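CLIP-associating protein 2 (PDB 3WOZ) probably binds tubulin through its TOG domains and contributes to the control of microtubule dynamics. Local coordinates at residues L88-L100 with Q137-Y150. Sequence-based numbering, arbitrary orientation.
Sequences LLTQLLKKMGADL and QTPSLKVKVAILKY
Gln137 OE1 is gripped twice, by Lys94 NZ at 3.0 Å and by a water that donates to it and accepts from the same NZ, closing a small triangle. The ammonium approaches from above the amide carbonyl plane, 45° out of it, and the long, extended lysine suits this reach, since its root points off the partner. The contact joins helices 85-96 and 141-155 of the HEAT-repeat TOG domain; the axes of 88-96 and 141-150 come within 8.1 Å, with 128° between their N-to-C directions. Just past helix 85-96, Gly97, lacking a side chain, brings its CA within 3.8 Å of Val143 CA. Small Ala146 sets CB 3.8 Å from CG of Met96 (present as selenomethionine). Leu93, its branched end suited to filling the interface, spreads CD1 toward Ile147 CG1 and CD2 against Tyr150 CB and the Ala146 carbonyl; Phe131 of helix 121-133 backs Ile147. Lys142 NZ and Asp99 OD1 form a long salt bridge, 3.9 Å apart. Ser140 is the N-cap, its short hydroxyl side chain accepting a weak bond from Val143 N. Leu89 sends CG away from its own backbone nitrogen (chi1 178°), and its second torsion sets CD1 over the flat face Tyr150 offers, a CH-pi contact 3.7 Å from the ring centroid, displaced toward CZ.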
loop_
_atom_site.group_PDB
_atom_site.type_symbol
_atom_site.label_atom_id
_atom_site.label_comp_id
_atom_site.label_asym_id
_atom_site.label_seq_id
_atom_site.Cartn_x
_atom_site.Cartn_y
_atom_site.Cartn_z
ATOM N N LEU A 88 0.485 5.145 4.876
ATOM C CA LEU A 88 0.348 5.484 3.466
ATOM C C LEU A 88 -0.055 4.274 2.627
ATOM O O LEU A 88 -1.049 4.317 1.901
ATOM C CB LEU A 88 1.651 6.086 2.937
ATOM C CG LEU A 88 1.783 6.338 1.432
ATOM C CD1 LEU A 88 0.747 7.356 0.953
ATOM C CD2 LEU A 88 3.207 6.795 1.098
ATOM N N LEU A 89 0.716 3.196 2.750
ATOM C CA LEU A 89 0.556 2.025 1.902
ATOM C C LEU A 89 -0.730 1.246 2.200
ATOM O O LEU A 89 -1.462 0.868 1.271
ATOM C CB LEU A 89 1.792 1.120 1.998
ATOM C CG LEU A 89 1.809 -0.194 1.210
ATOM C CD1 LEU A 89 1.455 0.029 -0.266
ATOM C CD2 LEU A 89 3.159 -0.889 1.356
ATOM N N THR A 90 -1.010 1.025 3.483
ATOM C CA THR A 90 -2.190 0.266 3.871
ATOM C C THR A 90 -3.475 1.017 3.552
ATOM O O THR A 90 -4.438 0.410 3.083
ATOM C CB THR A 90 -2.180 -0.142 5.370
ATOM O OG1 THR A 90 -2.093 1.027 6.190
ATOM C CG2 THR A 90 -1.014 -1.066 5.667
ATOM N N GLN A 91 -3.487 2.329 3.799
ATOM C CA GLN A 91 -4.665 3.138 3.507
ATOM C C GLN A 91 -4.944 3.206 2.005
ATOM O O GLN A 91 -6.101 3.188 1.586
ATOM C CB GLN A 91 -4.543 4.543 4.100
ATOM C CG GLN A 91 -4.722 4.605 5.614
ATOM C CD GLN A 91 -6.136 4.266 6.055
ATOM O OE1 GLN A 91 -7.106 4.864 5.585
ATOM N NE2 GLN A 91 -6.260 3.303 6.964
ATOM N N LEU A 92 -3.882 3.266 1.203
ATOM C CA LEU A 92 -4.020 3.265 -0.252
ATOM C C LEU A 92 -4.565 1.932 -0.759
ATOM O O LEU A 92 -5.370 1.904 -1.692
ATOM C CB LEU A 92 -2.694 3.598 -0.940
ATOM C CG LEU A 92 -2.230 5.053 -1.023
ATOM C CD1 LEU A 92 -0.870 5.101 -1.714
ATOM C CD2 LEU A 92 -3.246 5.948 -1.763
ATOM N N LEU A 93 -4.139 0.834 -0.135
ATOM C CA LEU A 93 -4.629 -0.491 -0.523
ATOM C C LEU A 93 -6.099 -0.686 -0.149
ATOM O O LEU A 93 -6.857 -1.310 -0.897
ATOM C CB LEU A 93 -3.762 -1.603 0.068
ATOM C CG LEU A 93 -2.364 -1.751 -0.540
ATOM C CD1 LEU A 93 -1.509 -2.628 0.357
ATOM C CD2 LEU A 93 -2.426 -2.313 -1.957
ATOM N N LYS A 94 -6.497 -0.139 0.994
ATOM C CA LYS A 94 -7.905 -0.132 1.388
ATOM C C LYS A 94 -8.751 0.669 0.390
ATOM O O LYS A 94 -9.812 0.211 -0.034
ATOM C CB LYS A 94 -8.071 0.414 2.808
ATOM C CG LYS A 94 -7.579 -0.536 3.892
ATOM C CD LYS A 94 -7.803 0.048 5.275
ATOM C CE LYS A 94 -7.819 -1.057 6.329
ATOM N NZ LYS A 94 -7.801 -0.513 7.721
ATOM N N LYS A 95 -8.262 1.845 0.002
ATOM C CA LYS A 95 -8.933 2.673 -1.009
ATOM C C LYS A 95 -9.004 1.973 -2.361
ATOM O O LYS A 95 -10.035 2.014 -3.031
ATOM C CB LYS A 95 -8.252 4.038 -1.149
ATOM C CG LYS A 95 -8.493 4.973 0.023
ATOM C CD LYS A 95 -9.979 5.203 0.242
ATOM C CE LYS A 95 -10.290 5.359 1.705
ATOM N NZ LYS A 95 -11.633 5.950 1.882
HETATM N N MSE A 96 -7.912 1.315 -2.739
HETATM C CA MSE A 96 -7.842 0.543 -3.978
HETATM C C MSE A 96 -8.828 -0.627 -3.976
HETATM O O MSE A 96 -9.288 -1.057 -5.032
HETATM C CB MSE A 96 -6.414 0.037 -4.216
HETATM C CG MSE A 96 -6.142 -0.461 -5.629
HETATM SE SE MSE A 96 -6.220 0.973 -6.968
HETATM C CE MSE A 96 -6.793 -0.097 -8.495
ATOM N N GLY A 97 -9.147 -1.134 -2.787
ATOM C CA GLY A 97 -10.084 -2.245 -2.646
ATOM C C GLY A 97 -11.506 -1.814 -2.332
ATOM O O GLY A 97 -12.382 -2.660 -2.145
ATOM N N ALA A 98 -11.739 -0.503 -2.278
ATOM C CA ALA A 98 -13.058 0.039 -1.935
ATOM C C ALA A 98 -14.010 0.210 -3.130
ATOM O O ALA A 98 -15.111 0.728 -2.965
ATOM C CB ALA A 98 -12.912 1.358 -1.177
ATOM N N ASP A 99 -13.588 -0.228 -4.315
ATOM C CA ASP A 99 -14.419 -0.155 -5.532
ATOM C C ASP A 99 -14.884 1.283 -5.814
ATOM O O ASP A 99 -16.077 1.555 -5.973
ATOM C CB ASP A 99 -15.616 -1.123 -5.435
ATOM C CG ASP A 99 -16.384 -1.256 -6.747
ATOM O OD1 ASP A 99 -15.775 -1.639 -7.772
ATOM O OD2 ASP A 99 -17.605 -0.982 -6.744
ATOM N N LEU A 100 -13.925 2.203 -5.857
ATOM C CA LEU A 100 -14.207 3.597 -6.193
ATOM C C LEU A 100 -14.468 3.723 -7.693
ATOM O O LEU A 100 -14.244 2.773 -8.454
ATOM C CB LEU A 100 -13.040 4.499 -5.766
ATOM C CG LEU A 100 -12.657 4.471 -4.279
ATOM C CD1 LEU A 100 -11.273 5.062 -4.076
ATOM C CD2 LEU A 100 -13.684 5.182 -3.399
ATOM N N GLN A 137 -9.135 -6.342 11.628
ATOM C CA GLN A 137 -9.941 -6.001 10.448
ATOM C C GLN A 137 -10.173 -7.244 9.590
ATOM O O GLN A 137 -9.433 -8.226 9.695
ATOM C CB GLN A 137 -9.249 -4.913 9.614
ATOM C CG GLN A 137 -7.822 -5.261 9.194
ATOM C CD GLN A 137 -7.174 -4.174 8.371
ATOM O OE1 GLN A 137 -6.811 -3.114 8.887
ATOM N NE2 GLN A 137 -7.017 -4.432 7.079
ATOM N N THR A 138 -11.197 -7.198 8.738
ATOM C CA THR A 138 -11.507 -8.326 7.855
ATOM C C THR A 138 -11.692 -7.861 6.408
ATOM O O THR A 138 -12.781 -7.423 6.026
ATOM C CB THR A 138 -12.734 -9.119 8.350
ATOM O OG1 THR A 138 -12.610 -9.353 9.759
ATOM C CG2 THR A 138 -12.846 -10.456 7.625
ATOM N N PRO A 139 -10.618 -7.962 5.599
ATOM C CA PRO A 139 -10.585 -7.439 4.233
ATOM C C PRO A 139 -11.621 -8.063 3.303
ATOM O O PRO A 139 -11.847 -9.277 3.338
ATOM C CB PRO A 139 -9.167 -7.789 3.752
ATOM C CG PRO A 139 -8.709 -8.892 4.654
ATOM C CD PRO A 139 -9.336 -8.588 5.974
ATOM N N SER A 140 -12.237 -7.218 2.479
ATOM C CA SER A 140 -13.128 -7.661 1.417
ATOM C C SER A 140 -12.328 -8.365 0.326
ATOM O O SER A 140 -11.092 -8.339 0.331
ATOM C CB SER A 140 -13.869 -6.461 0.828
ATOM O OG SER A 140 -12.980 -5.623 0.101
ATOM N N LEU A 141 -13.035 -8.987 -0.613
ATOM C CA LEU A 141 -12.398 -9.649 -1.748
ATOM C C LEU A 141 -11.523 -8.685 -2.567
ATOM O O LEU A 141 -10.431 -9.046 -3.001
ATOM C CB LEU A 141 -13.449 -10.316 -2.645
ATOM C CG LEU A 141 -14.392 -11.368 -2.039
ATOM C CD1 LEU A 141 -15.616 -11.574 -2.931
ATOM C CD2 LEU A 141 -13.677 -12.696 -1.778
ATOM N N LYS A 142 -12.009 -7.462 -2.760
ATOM C CA LYS A 142 -11.302 -6.464 -3.570
ATOM C C LYS A 142 -10.065 -5.886 -2.873
ATOM O O LYS A 142 -9.081 -5.566 -3.535
ATOM C CB LYS A 142 -12.259 -5.355 -4.017
ATOM C CG LYS A 142 -13.265 -5.817 -5.064
ATOM C CD LYS A 142 -14.438 -4.862 -5.194
ATOM C CE LYS A 142 -15.454 -5.364 -6.217
ATOM N NZ LYS A 142 -14.884 -5.432 -7.597
ATOM N N VAL A 143 -10.119 -5.762 -1.548
ATOM C CA VAL A 143 -8.943 -5.373 -0.755
ATOM C C VAL A 143 -7.844 -6.439 -0.876
ATOM O O VAL A 143 -6.667 -6.105 -1.047
ATOM C CB VAL A 143 -9.295 -5.086 0.737
ATOM C CG1 VAL A 143 -8.038 -4.842 1.567
ATOM C CG2 VAL A 143 -10.217 -3.882 0.852
ATOM N N LYS A 144 -8.244 -7.710 -0.816
ATOM C CA LYS A 144 -7.325 -8.840 -0.990
ATOM C C LYS A 144 -6.646 -8.790 -2.354
ATOM O O LYS A 144 -5.430 -8.945 -2.456
ATOM C CB LYS A 144 -8.062 -10.175 -0.833
ATOM C CG LYS A 144 -8.394 -10.563 0.607
ATOM C CD LYS A 144 -9.204 -11.866 0.630
ATOM C CE LYS A 144 -9.737 -12.189 2.019
ATOM N NZ LYS A 144 -10.688 -13.338 1.967
ATOM N N VAL A 145 -7.443 -8.570 -3.397
ATOM C CA VAL A 145 -6.940 -8.431 -4.763
ATOM C C VAL A 145 -5.866 -7.336 -4.841
ATOM O O VAL A 145 -4.787 -7.552 -5.387
ATOM C CB VAL A 145 -8.105 -8.138 -5.764
ATOM C CG1 VAL A 145 -7.577 -7.701 -7.125
ATOM C CG2 VAL A 145 -9.010 -9.365 -5.914
ATOM N N ALA A 146 -6.176 -6.171 -4.281
ATOM C CA ALA A 146 -5.268 -5.025 -4.293
ATOM C C ALA A 146 -3.957 -5.303 -3.541
ATOM O O ALA A 146 -2.874 -4.995 -4.043
ATOM C CB ALA A 146 -5.966 -3.792 -3.733
ATOM N N ILE A 147 -4.065 -5.892 -2.352
ATOM C CA ILE A 147 -2.882 -6.315 -1.586
ATOM C C ILE A 147 -2.018 -7.269 -2.401
ATOM O O ILE A 147 -0.810 -7.072 -2.503
ATOM C CB ILE A 147 -3.257 -6.991 -0.247
ATOM C CG1 ILE A 147 -3.860 -5.975 0.719
ATOM C CG2 ILE A 147 -2.030 -7.666 0.392
ATOM C CD1 ILE A 147 -4.797 -6.601 1.742
ATOM N N LEU A 148 -2.649 -8.287 -2.988
ATOM C CA LEU A 148 -1.943 -9.311 -3.762
ATOM C C LEU A 148 -1.281 -8.762 -5.027
ATOM O O LEU A 148 -0.118 -9.068 -5.311
ATOM C CB LEU A 148 -2.874 -10.484 -4.101
ATOM C CG LEU A 148 -3.411 -11.321 -2.928
ATOM C CD1 LEU A 148 -4.623 -12.156 -3.362
ATOM C CD2 LEU A 148 -2.320 -12.204 -2.287
ATOM N N LYS A 149 -2.014 -7.947 -5.786
ATOM C CA LYS A 149 -1.440 -7.326 -6.984
ATOM C C LYS A 149 -0.202 -6.496 -6.641
ATOM O O LYS A 149 0.789 -6.516 -7.373
ATOM C CB LYS A 149 -2.470 -6.463 -7.713
ATOM C CG LYS A 149 -3.439 -7.250 -8.577
ATOM C CD LYS A 149 -4.375 -6.305 -9.313
ATOM C CE LYS A 149 -5.167 -7.008 -10.407
ATOM N NZ LYS A 149 -6.274 -6.119 -10.876
ATOM N N TYR A 150 -0.261 -5.785 -5.520
ATOM C CA TYR A 150 0.858 -4.964 -5.077
ATOM C C TYR A 150 2.060 -5.832 -4.682
ATOM O O TYR A 150 3.185 -5.556 -5.112
ATOM C CB TYR A 150 0.431 -4.042 -3.935
ATOM C CG TYR A 150 1.412 -2.928 -3.628
ATOM C CD1 TYR A 150 2.575 -3.174 -2.891
ATOM C CD2 TYR A 150 1.172 -1.627 -4.059
ATOM C CE1 TYR A 150 3.475 -2.151 -2.601
ATOM C CE2 TYR A 150 2.062 -0.599 -3.767
ATOM C CZ TYR A 150 3.213 -0.871 -3.042
ATOM O OH TYR A 150 4.093 0.145 -2.748
HETATM O O HOH W 1 -5.428 -0.856 9.021
#